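PDB 6IDP: MATE family efflux transporter from Vibrio cholerae, which probably exports drugs and other toxic compounds from the cell by coupling their efflux to proton movement across the membrane. Local coordinates for residues L257-W269 with L398-F411. Sequence-based numbering, arbitrary orientation.
Sequences LLASFGTAAVAAW and LWLGAHFYGIEGLF. With OLC ((2R)-2,3-dihydroxypropyl (9Z)-octadec-9-enoate), chain L.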
ATOM      1  N   LEU A 257     -24.183   0.113   1.560  1.00 60.82           N
ATOM      2  CA  LEU A 257     -24.630  -0.624   2.735  1.00 54.31           C
ATOM      3  C   LEU A 257     -24.689   0.260   3.974  1.00 49.64           C
ATOM      4  O   LEU A 257     -25.684   0.267   4.699  1.00 57.01           O
ATOM      5  CB  LEU A 257     -23.706  -1.814   3.007  1.00 51.86           C
ATOM      6  CG  LEU A 257     -24.021  -3.136   2.313  1.00 53.98           C
ATOM      7  CD1 LEU A 257     -23.100  -4.229   2.833  1.00 45.64           C
ATOM      8  CD2 LEU A 257     -25.477  -3.505   2.531  1.00 55.05           C
ATOM      9  N   LEU A 258     -23.613   1.001   4.211  1.00 44.82           N
ATOM     10  CA  LEU A 258     -23.470   1.796   5.425  1.00 50.07           C
ATOM     11  C   LEU A 258     -24.379   3.014   5.464  1.00 49.82           C
ATOM     12  O   LEU A 258     -24.902   3.370   6.520  1.00 50.53           O
ATOM     13  CB  LEU A 258     -22.024   2.249   5.583  1.00 52.49           C
ATOM     14  CG  LEU A 258     -21.068   1.183   6.099  1.00 57.79           C
ATOM     15  CD1 LEU A 258     -19.656   1.568   5.740  1.00 64.26           C
ATOM     16  CD2 LEU A 258     -21.227   1.041   7.601  1.00 51.44           C
ATOM     17  N   ALA A 259     -24.552   3.655   4.312  1.00 48.22           N
ATOM     18  CA  ALA A 259     -25.340   4.877   4.223  1.00 49.98           C
ATOM     19  C   ALA A 259     -26.776   4.655   4.683  1.00 58.44           C
ATOM     20  O   ALA A 259     -27.431   5.579   5.162  1.00 64.73           O
ATOM     21  CB  ALA A 259     -25.318   5.418   2.798  1.00 45.88           C
ATOM     22  N   SER A 260     -27.258   3.423   4.546  1.00 58.88           N
ATOM     23  CA  SER A 260     -28.637   3.102   4.898  1.00 62.34           C
ATOM     24  C   SER A 260     -28.839   3.024   6.408  1.00 60.93           C
ATOM     25  O   SER A 260     -29.966   2.896   6.882  1.00 68.97           O
ATOM     26  CB  SER A 260     -29.065   1.786   4.242  1.00 66.67           C
ATOM     27  OG  SER A 260     -28.266   0.704   4.687  1.00 68.03           O
ATOM     28  N   PHE A 261     -27.748   3.105   7.163  1.00 51.41           N
ATOM     29  CA  PHE A 261     -27.836   3.048   8.618  1.00 49.88           C
ATOM     30  C   PHE A 261     -27.609   4.413   9.265  1.00 46.74           C
ATOM     31  O   PHE A 261     -27.509   4.517  10.487  1.00 44.78           O
ATOM     32  CB  PHE A 261     -26.841   2.022   9.173  1.00 43.98           C
ATOM     33  CG  PHE A 261     -27.159   0.608   8.784  1.00 44.04           C
ATOM     34  CD1 PHE A 261     -28.361   0.032   9.156  1.00 36.79           C
ATOM     35  CD2 PHE A 261     -26.259  -0.147   8.045  1.00 45.49           C
ATOM     36  CE1 PHE A 261     -28.667  -1.267   8.798  1.00 40.69           C
ATOM     37  CE2 PHE A 261     -26.557  -1.451   7.686  1.00 48.40           C
ATOM     38  CZ  PHE A 261     -27.763  -2.010   8.064  1.00 48.77           C
ATOM     39  N   GLY A 262     -27.536   5.455   8.444  1.00 48.08           N
ATOM     40  CA  GLY A 262     -27.434   6.811   8.952  1.00 39.85           C
ATOM     41  C   GLY A 262     -26.045   7.417   8.880  1.00 41.72           C
ATOM     42  O   GLY A 262     -25.051   6.710   8.698  1.00 36.86           O
ATOM     43  N   THR A 263     -25.984   8.735   9.040  1.00 40.55           N
ATOM     44  CA  THR A 263     -24.734   9.484   8.953  1.00 48.49           C
ATOM     45  C   THR A 263     -23.730   9.110  10.046  1.00 46.15           C
ATOM     46  O   THR A 263     -22.519   9.161   9.828  1.00 45.58           O
ATOM     47  CB  THR A 263     -25.000  11.004   9.018  1.00 55.56           C
ATOM     48  OG1 THR A 263     -23.771  11.698   9.257  1.00 68.95           O
ATOM     49  CG2 THR A 263     -25.974  11.328  10.136  1.00 56.81           C
ATOM     50  N   ALA A 264     -24.235   8.736  11.218  1.00 40.32           N
ATOM     51  CA  ALA A 264     -23.374   8.399  12.346  1.00 42.72           C
ATOM     52  C   ALA A 264     -22.678   7.061  12.134  1.00 39.42           C
ATOM     53  O   ALA A 264     -21.523   6.884  12.523  1.00 39.97           O
ATOM     54  CB  ALA A 264     -24.170   8.377  13.633  1.00 31.87           C
ATOM     55  N   ALA A 265     -23.392   6.120  11.527  1.00 38.24           N
ATOM     56  CA  ALA A 265     -22.816   4.824  11.199  1.00 36.82           C
ATOM     57  C   ALA A 265     -21.720   4.992  10.153  1.00 39.26           C
ATOM     58  O   ALA A 265     -20.680   4.338  10.224  1.00 39.35           O
ATOM     59  CB  ALA A 265     -23.890   3.871  10.703  1.00 39.59           C
ATOM     60  N   VAL A 266     -21.957   5.873   9.184  1.00 40.21           N
ATOM     61  CA  VAL A 266     -20.961   6.156   8.156  1.00 41.99           C
ATOM     62  C   VAL A 266     -19.705   6.757   8.786  1.00 38.62           C
ATOM     63  O   VAL A 266     -18.589   6.354   8.468  1.00 43.97           O
ATOM     64  CB  VAL A 266     -21.509   7.112   7.076  1.00 43.91           C
ATOM     65  CG1 VAL A 266     -20.413   7.485   6.087  1.00 40.24           C
ATOM     66  CG2 VAL A 266     -22.682   6.474   6.351  1.00 51.80           C
ATOM     67  N   ALA A 267     -19.901   7.711   9.692  1.00 36.62           N
ATOM     68  CA  ALA A 267     -18.791   8.365  10.376  1.00 37.40           C
ATOM     69  C   ALA A 267     -18.020   7.389  11.267  1.00 39.36           C
ATOM     70  O   ALA A 267     -16.795   7.458  11.359  1.00 37.96           O
ATOM     71  CB  ALA A 267     -19.298   9.541  11.199  1.00 32.44           C
ATOM     72  N   ALA A 268     -18.741   6.488  11.924  1.00 34.69           N
ATOM     73  CA  ALA A 268     -18.115   5.521  12.815  1.00 31.59           C
ATOM     74  C   ALA A 268     -17.259   4.534  12.028  1.00 36.43           C
ATOM     75  O   ALA A 268     -16.192   4.123  12.484  1.00 35.92           O
ATOM     76  CB  ALA A 268     -19.166   4.784  13.624  1.00 26.88           C
ATOM     77  N   TRP A 269     -17.731   4.159  10.845  1.00 36.49           N
ATOM     78  CA  TRP A 269     -17.002   3.225   9.998  1.00 38.27           C
ATOM     79  C   TRP A 269     -15.708   3.848   9.483  1.00 42.11           C
ATOM     80  O   TRP A 269     -14.688   3.169   9.359  1.00 39.79           O
ATOM     81  CB  TRP A 269     -17.870   2.771   8.826  1.00 38.28           C
ATOM     82  CG  TRP A 269     -17.188   1.782   7.935  1.00 42.45           C
ATOM     83  CD1 TRP A 269     -16.509   2.048   6.778  1.00 41.21           C
ATOM     84  CD2 TRP A 269     -17.116   0.365   8.125  1.00 44.20           C
ATOM     85  NE1 TRP A 269     -16.022   0.884   6.238  1.00 42.04           N
ATOM     86  CE2 TRP A 269     -16.379  -0.164   7.045  1.00 47.86           C
ATOM     87  CE3 TRP A 269     -17.601  -0.509   9.102  1.00 41.26           C
ATOM     88  CZ2 TRP A 269     -16.116  -1.529   6.918  1.00 45.22           C
ATOM     89  CZ3 TRP A 269     -17.338  -1.861   8.973  1.00 45.19           C
ATOM     90  CH2 TRP A 269     -16.604  -2.357   7.890  1.00 45.80           C
ATOM     91  N   LEU A 398     -20.545  -9.136   4.956  1.00 38.71           N
ATOM     92  CA  LEU A 398     -21.018  -7.805   5.319  1.00 34.24           C
ATOM     93  C   LEU A 398     -22.497  -7.638   4.998  1.00 37.88           C
ATOM     94  O   LEU A 398     -23.259  -7.108   5.807  1.00 42.38           O
ATOM     95  CB  LEU A 398     -20.220  -6.720   4.597  1.00 35.42           C
ATOM     96  CG  LEU A 398     -18.768  -6.509   5.020  1.00 42.39           C
ATOM     97  CD1 LEU A 398     -18.219  -5.245   4.378  1.00 41.03           C
ATOM     98  CD2 LEU A 398     -18.654  -6.450   6.531  1.00 38.43           C
ATOM     99  N   TRP A 399     -22.893  -8.087   3.812  1.00 32.64           N
ATOM    100  CA  TRP A 399     -24.266  -7.921   3.363  1.00 38.97           C
ATOM    101  C   TRP A 399     -25.219  -8.791   4.170  1.00 38.28           C
ATOM    102  O   TRP A 399     -26.322  -8.364   4.498  1.00 37.50           O
ATOM    103  CB  TRP A 399     -24.394  -8.240   1.871  1.00 45.66           C
ATOM    104  CG  TRP A 399     -25.736  -7.869   1.313  1.00 57.90           C
ATOM    105  CD1 TRP A 399     -26.154  -6.622   0.951  1.00 61.81           C
ATOM    106  CD2 TRP A 399     -26.837  -8.751   1.060  1.00 68.12           C
ATOM    107  NE1 TRP A 399     -27.445  -6.671   0.486  1.00 65.73           N
ATOM    108  CE2 TRP A 399     -27.888  -7.967   0.541  1.00 69.68           C
ATOM    109  CE3 TRP A 399     -27.037 -10.126   1.218  1.00 68.50           C
ATOM    110  CZ2 TRP A 399     -29.119  -8.513   0.181  1.00 75.93           C
ATOM    111  CZ3 TRP A 399     -28.261 -10.666   0.859  1.00 70.38           C
ATOM    112  CH2 TRP A 399     -29.285  -9.861   0.346  1.00 76.04           C
ATOM    113  N   LEU A 400     -24.789 -10.008   4.489  1.00 35.75           N
ATOM    114  CA  LEU A 400     -25.601 -10.917   5.290  1.00 44.15           C
ATOM    115  C   LEU A 400     -25.829 -10.372   6.701  1.00 42.14           C
ATOM    116  O   LEU A 400     -26.948 -10.403   7.214  1.00 40.78           O
ATOM    117  CB  LEU A 400     -24.950 -12.301   5.364  1.00 45.25           C
ATOM    118  CG  LEU A 400     -25.120 -13.199   4.138  1.00 51.84           C
ATOM    119  CD1 LEU A 400     -24.410 -14.532   4.337  1.00 59.90           C
ATOM    120  CD2 LEU A 400     -26.593 -13.414   3.846  1.00 47.02           C
ATOM    121  N   GLY A 401     -24.766  -9.870   7.321  1.00 41.51           N
ATOM    122  CA  GLY A 401     -24.864  -9.327   8.663  1.00 40.43           C
ATOM    123  C   GLY A 401     -25.716  -8.075   8.724  1.00 39.68           C
ATOM    124  O   GLY A 401     -26.502  -7.891   9.654  1.00 33.87           O
ATOM    125  N   ALA A 402     -25.555  -7.210   7.729  1.00 33.98           N
ATOM    126  CA  ALA A 402     -26.317  -5.974   7.658  1.00 36.02           C
ATOM    127  C   ALA A 402     -27.792  -6.265   7.417  1.00 42.16           C
ATOM    128  O   ALA A 402     -28.666  -5.620   7.996  1.00 43.12           O
ATOM    129  CB  ALA A 402     -25.767  -5.075   6.561  1.00 39.66           C
ATOM    130  N   HIS A 403     -28.055  -7.248   6.564  1.00 46.26           N
ATOM    131  CA  HIS A 403     -29.418  -7.604   6.189  1.00 47.96           C
ATOM    132  C   HIS A 403     -30.246  -8.082   7.373  1.00 47.11           C
ATOM    133  O   HIS A 403     -31.388  -7.658   7.555  1.00 50.95           O
ATOM    134  CB  HIS A 403     -29.407  -8.685   5.107  1.00 50.93           C
ATOM    135  CG  HIS A 403     -30.767  -9.216   4.777  1.00 56.37           C
ATOM    136  ND1 HIS A 403     -31.642  -8.553   3.948  1.00 61.67           N
ATOM    137  CD2 HIS A 403     -31.402 -10.342   5.178  1.00 62.59           C
ATOM    138  CE1 HIS A 403     -32.760  -9.251   3.843  1.00 66.30           C
ATOM    139  NE2 HIS A 403     -32.640 -10.340   4.581  1.00 68.87           N
ATOM    140  N   PHE A 404     -29.668  -8.968   8.176  1.00 48.18           N
ATOM    141  CA  PHE A 404     -30.403  -9.582   9.273  1.00 55.05           C
ATOM    142  C   PHE A 404     -30.232  -8.851  10.603  1.00 52.51           C
ATOM    143  O   PHE A 404     -31.111  -8.919  11.460  1.00 48.88           O
ATOM    144  CB  PHE A 404     -29.984 -11.048   9.441  1.00 58.25           C
ATOM    145  CG  PHE A 404     -30.365 -11.926   8.286  1.00 68.68           C
ATOM    146  CD1 PHE A 404     -31.689 -12.270   8.066  1.00 72.77           C
ATOM    147  CD2 PHE A 404     -29.398 -12.423   7.427  1.00 70.92           C
ATOM    148  CE1 PHE A 404     -32.044 -13.085   7.005  1.00 77.28           C
ATOM    149  CE2 PHE A 404     -29.745 -13.238   6.364  1.00 73.42           C
ATOM    150  CZ  PHE A 404     -31.071 -13.569   6.154  1.00 74.45           C
ATOM    151  N   TYR A 405     -29.113  -8.157  10.786  1.00 46.62           N
ATOM    152  CA  TYR A 405     -28.827  -7.572  12.094  1.00 46.35           C
ATOM    153  C   TYR A 405     -28.317  -6.132  12.081  1.00 45.31           C
ATOM    154  O   TYR A 405     -27.775  -5.666  13.080  1.00 46.81           O
ATOM    155  CB  TYR A 405     -27.817  -8.448  12.842  1.00 49.42           C
ATOM    156  CG  TYR A 405     -28.333  -9.826  13.176  1.00 60.49           C
ATOM    157  CD1 TYR A 405     -29.039 -10.059  14.349  1.00 64.70           C
ATOM    158  CD2 TYR A 405     -28.115 -10.896  12.319  1.00 62.65           C
ATOM    159  CE1 TYR A 405     -29.514 -11.319  14.659  1.00 69.66           C
ATOM    160  CE2 TYR A 405     -28.587 -12.159  12.618  1.00 71.03           C
ATOM    161  CZ  TYR A 405     -29.283 -12.365  13.791  1.00 75.89           C
ATOM    162  OH  TYR A 405     -29.755 -13.622  14.094  1.00 80.69           O
ATOM    163  N   GLY A 406     -28.489  -5.423  10.972  1.00 37.50           N
ATOM    164  CA  GLY A 406     -28.129  -4.017  10.934  1.00 38.96           C
ATOM    165  C   GLY A 406     -26.643  -3.757  11.089  1.00 35.36           C
ATOM    166  O   GLY A 406     -25.822  -4.528  10.592  1.00 40.22           O
ATOM    167  N   ILE A 407     -26.286  -2.677  11.782  1.00 33.89           N
ATOM    168  CA  ILE A 407     -24.888  -2.259  11.841  1.00 34.19           C
ATOM    169  C   ILE A 407     -24.047  -3.202  12.704  1.00 32.12           C
ATOM    170  O   ILE A 407     -22.876  -3.431  12.411  1.00 29.28           O
ATOM    171  CB  ILE A 407     -24.742  -0.795  12.359  1.00 51.01           C
ATOM    172  CG1 ILE A 407     -23.314  -0.287  12.153  1.00 54.40           C
ATOM    173  CG2 ILE A 407     -25.136  -0.671  13.817  1.00 49.31           C
ATOM    174  CD1 ILE A 407     -22.994   0.062  10.719  1.00 56.76           C
ATOM    175  N   GLU A 408     -24.650  -3.762  13.748  1.00 31.75           N
ATOM    176  CA  GLU A 408     -23.939  -4.690  14.617  1.00 31.93           C
ATOM    177  C   GLU A 408     -23.670  -6.008  13.897  1.00 35.56           C
ATOM    178  O   GLU A 408     -22.626  -6.627  14.093  1.00 36.97           O
ATOM    179  CB  GLU A 408     -24.722  -4.938  15.912  1.00 34.20           C
ATOM    180  CG  GLU A 408     -26.178  -5.320  15.723  1.00 40.53           C
ATOM    181  CD  GLU A 408     -27.113  -4.124  15.757  1.00 41.02           C
ATOM    182  OE1 GLU A 408     -26.650  -2.988  15.519  1.00 38.08           O
ATOM    183  OE2 GLU A 408     -28.314  -4.323  16.027  1.00 33.83           O
ATOM    184  N   GLY A 409     -24.613  -6.427  13.060  1.00 33.42           N
ATOM    185  CA  GLY A 409     -24.452  -7.642  12.285  1.00 37.49           C
ATOM    186  C   GLY A 409     -23.401  -7.470  11.209  1.00 39.98           C
ATOM    187  O   GLY A 409     -22.693  -8.413  10.861  1.00 37.49           O
ATOM    188  N   LEU A 410     -23.297  -6.253  10.687  1.00 36.52           N
ATOM    189  CA  LEU A 410     -22.301  -5.938   9.674  1.00 29.81           C
ATOM    190  C   LEU A 410     -20.889  -6.075  10.250  1.00 31.98           C
ATOM    191  O   LEU A 410     -19.986  -6.576   9.577  1.00 29.82           O
ATOM    192  CB  LEU A 410     -22.535  -4.530   9.118  1.00 29.48           C
ATOM    193  CG  LEU A 410     -21.718  -4.076   7.908  1.00 36.51           C
ATOM    194  CD1 LEU A 410     -22.557  -3.182   7.006  1.00 41.57           C
ATOM    195  CD2 LEU A 410     -20.468  -3.342   8.354  1.00 41.35           C
ATOM    196  N   PHE A 411     -20.702  -5.636  11.493  1.00 29.02           N
ATOM    197  CA  PHE A 411     -19.412  -5.779  12.161  1.00 30.46           C
ATOM    198  C   PHE A 411     -19.064  -7.255  12.344  1.00 29.89           C
ATOM    199  O   PHE A 411     -17.914  -7.653  12.170  1.00 32.80           O
ATOM    200  CB  PHE A 411     -19.412  -5.065  13.517  1.00 24.77           C
ATOM    201  CG  PHE A 411     -19.510  -3.567  13.420  1.00 39.74           C
ATOM    202  CD1 PHE A 411     -19.137  -2.904  12.263  1.00 39.17           C
ATOM    203  CD2 PHE A 411     -19.974  -2.821  14.493  1.00 25.62           C
ATOM    204  CE1 PHE A 411     -19.227  -1.524  12.175  1.00 36.40           C
ATOM    205  CE2 PHE A 411     -20.063  -1.444  14.412  1.00 26.08           C
ATOM    206  CZ  PHE A 411     -19.692  -0.794  13.253  1.00 28.89           C
TER
HETATM  207  C18 OLC L 511     -25.441 -13.500  14.953  1.00 60.09           C
HETATM  208  C10 OLC L 511     -22.747 -14.944   8.105  1.00 46.32           C
HETATM  209  C17 OLC L 511     -25.684 -12.052  14.584  1.00 61.72           C
HETATM  210  C11 OLC L 511     -21.860 -13.847   8.653  1.00 48.83           C
HETATM  211  C16 OLC L 511     -24.736 -11.628  13.482  1.00 61.02           C
HETATM  212  C12 OLC L 511     -22.705 -12.693   9.152  1.00 49.84           C
HETATM  213  C15 OLC L 511     -24.874 -12.550  12.287  1.00 61.36           C
HETATM  214  C13 OLC L 511     -23.676 -13.176  10.209  1.00 55.75           C
HETATM  215  C14 OLC L 511     -24.020 -12.038  11.145  1.00 57.08           C
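With CG trans to the backbone N (chi1 -179°), Trp269 swings its indole across to Leu410 and Phe411, while a chi1 of -66° on Phe261 lays its ring at the bend of the other segment. The motif is a tight connection between consecutive transmembrane helices of the MATE fold: helices 226-259 and 263-279, linked by a type I turn, pack on kinked helix 379-435. Leu257 is a knob in the hole formed by Leu398, Trp399, Ala402 and Leu410, its CD2 lying 3.6 Å from Trp399 CD1. Phe261 is flat enough to slot beside the kink, its CZ 3.5 Å from the bare Gly406 CA. Glycine suits that position because phi is positive (66°). Small Ala402 meets the ring edge, its CB 3.9 Å from Phe261 CE2, while Ile407 N stands over one face and Ser260 OG over the opposite one. Ile407 CD1 lies 3.7 Å from Leu258 CD2, and the Ala265 methyl packs on the same CD1. Just before the kink, Tyr405 offers a ring face to a monoolein chain. Phe411 is edge-to-face with His352. Leu410 CD2 touches Trp269 CZ3 at 3.5 Å, and Phe411 meets the indole edge to edge, its CE1 3.6 Å from Trp269 CE3.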